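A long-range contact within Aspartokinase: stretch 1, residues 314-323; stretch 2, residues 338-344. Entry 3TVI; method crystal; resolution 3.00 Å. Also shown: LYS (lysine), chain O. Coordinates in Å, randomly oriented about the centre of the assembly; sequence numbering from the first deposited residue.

Stretch 1 314-323: FCRKILSILE
Stretch 2 338-344: SVSLVIE

Stretch 1 is helical, with phi/psi near -60/-40 over most of its length; Leu319 departs to -100/-12. Backbone hydrogen bonds run from Leu319 N to Cys315 O (3.0 Å), Ser320 N to Arg316 O (3.0 Å), Ile321 N to Lys317 O (3.2 Å) and Glu323 N to Leu319 O (2.8 Å). The bond from Ile318 N to Phe314 O, at 3.3 Å, is weak. Ser320 OG also donates to Arg316 O, at a very short 2.3 Å.

Stretch 2 is extended. Ser338 and Val339 form strand, as do Val342 to Glu344, with Ser340 (-120/172) and Leu341 (-137/119) between them. The nearest CA atoms across the stretches are those of Cys315 and Val339, 8.5 Å apart. No hydrogen bond crosses, so apolar side chains make the contact. Both chains advance in the same sense: Cys315 meets Val339, and Leu322 reaches Ile343.

Val339, Leu341 and Ile343 point toward the helix, following the alternation of an extended chain. Ile318 and Leu322, one helical turn apart, point toward stretch 2. Cys315 (chi1 m) points sideways, and its SG lies 4.3 Å from Val339 CG2. Val339 has chi1 p; its CG1 is 4.5 Å from CD1 of Ile318 (m, t). Ile318 CG2 lies 3.7 Å from Leu341 CD2. Leu341, with chi1 at -112° and chi2 at 42°, has the largest covered area. Its CD2 also approaches CD2 of Leu322 (chi1 -83°, chi2 58°) at 3.3 Å, a tight methyl contact. Leu322 CD2 is 4.1 Å from CD1 of Ile343 (m, t).

The bound lysine touches both stretches. Cys315 N donates a nearly linear hydrogen bond to lysine OXT (3.1 Å, 176°). Ser338 O lies 3.4 Å from lysine CE.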

# COMPACT_ATOMS: atom_id res chain seq x y z
N PHE B 314 0.11 -1.82 -13.58
CA PHE B 314 -1.02 -0.94 -13.26
C PHE B 314 -0.66 0.01 -12.13
O PHE B 314 -0.83 1.22 -12.27
CB PHE B 314 -2.26 -1.75 -12.85
CG PHE B 314 -3.51 -0.92 -12.72
CD1 PHE B 314 -4.36 -0.74 -13.80
CD2 PHE B 314 -3.83 -0.31 -11.51
CE1 PHE B 314 -5.51 0.02 -13.68
CE2 PHE B 314 -4.98 0.45 -11.39
CZ PHE B 314 -5.82 0.62 -12.47
N CYS B 315 -0.16 -0.54 -11.03
CA CYS B 315 0.28 0.27 -9.89
C CYS B 315 1.60 1.00 -10.19
O CYS B 315 1.75 2.16 -9.80
CB CYS B 315 0.42 -0.58 -8.62
SG CYS B 315 -1.15 -1.04 -7.86
N ARG B 316 2.53 0.33 -10.88
CA ARG B 316 3.80 0.96 -11.25
C ARG B 316 3.57 2.26 -12.00
O ARG B 316 4.21 3.27 -11.71
CB ARG B 316 4.67 0.02 -12.09
N LYS B 317 2.63 2.24 -12.94
CA LYS B 317 2.21 3.44 -13.63
C LYS B 317 1.67 4.47 -12.64
O LYS B 317 1.96 5.66 -12.75
N ILE B 318 0.90 3.99 -11.66
CA ILE B 318 0.20 4.86 -10.72
C ILE B 318 1.14 5.71 -9.86
O ILE B 318 0.84 6.87 -9.59
CB ILE B 318 -0.76 4.07 -9.81
CG1 ILE B 318 -1.96 3.59 -10.64
CG2 ILE B 318 -1.24 4.92 -8.64
CD1 ILE B 318 -2.75 2.47 -10.01
N LEU B 319 2.27 5.14 -9.44
CA LEU B 319 3.20 5.88 -8.59
C LEU B 319 4.38 6.45 -9.39
O LEU B 319 5.12 7.29 -8.89
CB LEU B 319 3.67 5.07 -7.36
CG LEU B 319 3.59 3.54 -7.37
CD1 LEU B 319 4.68 2.96 -8.24
CD2 LEU B 319 3.67 3.00 -5.95
N SER B 320 4.54 6.00 -10.64
CA SER B 320 5.37 6.71 -11.60
C SER B 320 4.81 8.13 -11.80
O SER B 320 5.55 9.07 -12.08
CB SER B 320 5.40 5.98 -12.95
OG SER B 320 5.76 4.62 -12.80
N ILE B 321 3.49 8.24 -11.66
CA ILE B 321 2.79 9.52 -11.74
C ILE B 321 3.01 10.35 -10.48
O ILE B 321 3.20 11.57 -10.56
CB ILE B 321 1.27 9.30 -11.95
CG1 ILE B 321 1.02 8.68 -13.33
CG2 ILE B 321 0.50 10.60 -11.80
CD1 ILE B 321 -0.23 7.84 -13.41
N LEU B 322 2.99 9.70 -9.32
CA LEU B 322 3.23 10.39 -8.04
C LEU B 322 4.68 10.83 -7.90
O LEU B 322 4.98 11.80 -7.22
CB LEU B 322 2.83 9.51 -6.86
CG LEU B 322 1.34 9.51 -6.49
CD1 LEU B 322 0.47 9.09 -7.66
CD2 LEU B 322 1.10 8.60 -5.30
N GLU B 323 5.58 10.08 -8.54
CA GLU B 323 6.99 10.45 -8.62
C GLU B 323 7.14 11.69 -9.49
O GLU B 323 8.04 12.50 -9.27
CB GLU B 323 7.80 9.28 -9.20
CG GLU B 323 9.31 9.38 -9.04
CD GLU B 323 10.04 8.09 -9.41
OE1 GLU B 323 9.38 7.12 -9.86
OE2 GLU B 323 11.28 8.04 -9.24
N SER B 338 -9.46 -3.73 -6.62
CA SER B 338 -9.34 -2.32 -6.27
C SER B 338 -8.02 -2.03 -5.57
O SER B 338 -7.32 -2.93 -5.11
CB SER B 338 -10.50 -1.89 -5.37
OG SER B 338 -10.60 -2.72 -4.22
N VAL B 339 -7.69 -0.75 -5.50
CA VAL B 339 -6.51 -0.26 -4.80
C VAL B 339 -6.71 1.18 -4.38
O VAL B 339 -7.44 1.94 -5.02
CB VAL B 339 -5.25 -0.36 -5.68
CG1 VAL B 339 -5.32 0.64 -6.83
CG2 VAL B 339 -4.01 -0.12 -4.83
N SER B 340 -6.06 1.56 -3.28
CA SER B 340 -6.10 2.92 -2.78
C SER B 340 -4.71 3.51 -2.74
O SER B 340 -3.71 2.83 -2.97
CB SER B 340 -6.70 2.94 -1.37
OG SER B 340 -8.10 3.05 -1.45
N LEU B 341 -4.67 4.81 -2.45
CA LEU B 341 -3.44 5.51 -2.12
C LEU B 341 -3.75 6.43 -0.95
O LEU B 341 -4.61 7.29 -1.05
CB LEU B 341 -2.95 6.32 -3.33
CG LEU B 341 -1.65 5.89 -4.04
CD1 LEU B 341 -1.54 4.39 -4.21
CD2 LEU B 341 -1.55 6.58 -5.39
N VAL B 342 -3.06 6.22 0.18
CA VAL B 342 -3.18 7.11 1.34
C VAL B 342 -2.09 8.16 1.27
O VAL B 342 -0.90 7.82 1.27
CB VAL B 342 -3.01 6.35 2.66
CG1 VAL B 342 -3.03 7.32 3.82
CG2 VAL B 342 -4.09 5.28 2.80
N ILE B 343 -2.49 9.43 1.22
CA ILE B 343 -1.55 10.54 1.01
C ILE B 343 -1.81 11.68 1.98
O ILE B 343 -2.96 12.10 2.16
CB ILE B 343 -1.66 11.08 -0.43
CG1 ILE B 343 -1.32 9.99 -1.45
CG2 ILE B 343 -0.74 12.27 -0.62
CD1 ILE B 343 -1.79 10.29 -2.86
N GLU B 344 -0.74 12.20 2.60
CA GLU B 344 -0.87 13.31 3.54
C GLU B 344 -1.33 14.57 2.82
O GLU B 344 -1.02 14.77 1.64
CB GLU B 344 0.46 13.56 4.27
CG GLU B 344 0.39 14.70 5.29
CD GLU B 344 1.58 14.76 6.24
OE1 GLU B 344 2.56 14.01 6.04
OE2 GLU B 344 1.52 15.56 7.19
N LYS O . -1.57 -6.69 -10.22
CA LYS O . -1.47 -5.23 -10.26
C LYS O . -0.07 -4.82 -10.69
O LYS O . 0.85 -5.64 -10.78
CB LYS O . -1.81 -4.63 -8.89
CG LYS O . -3.10 -5.19 -8.31
CD LYS O . -3.52 -4.51 -7.01
CE LYS O . -4.95 -4.90 -6.65
NZ LYS O . -5.11 -6.36 -6.41
OXT LYS O . 0.17 -3.65 -10.95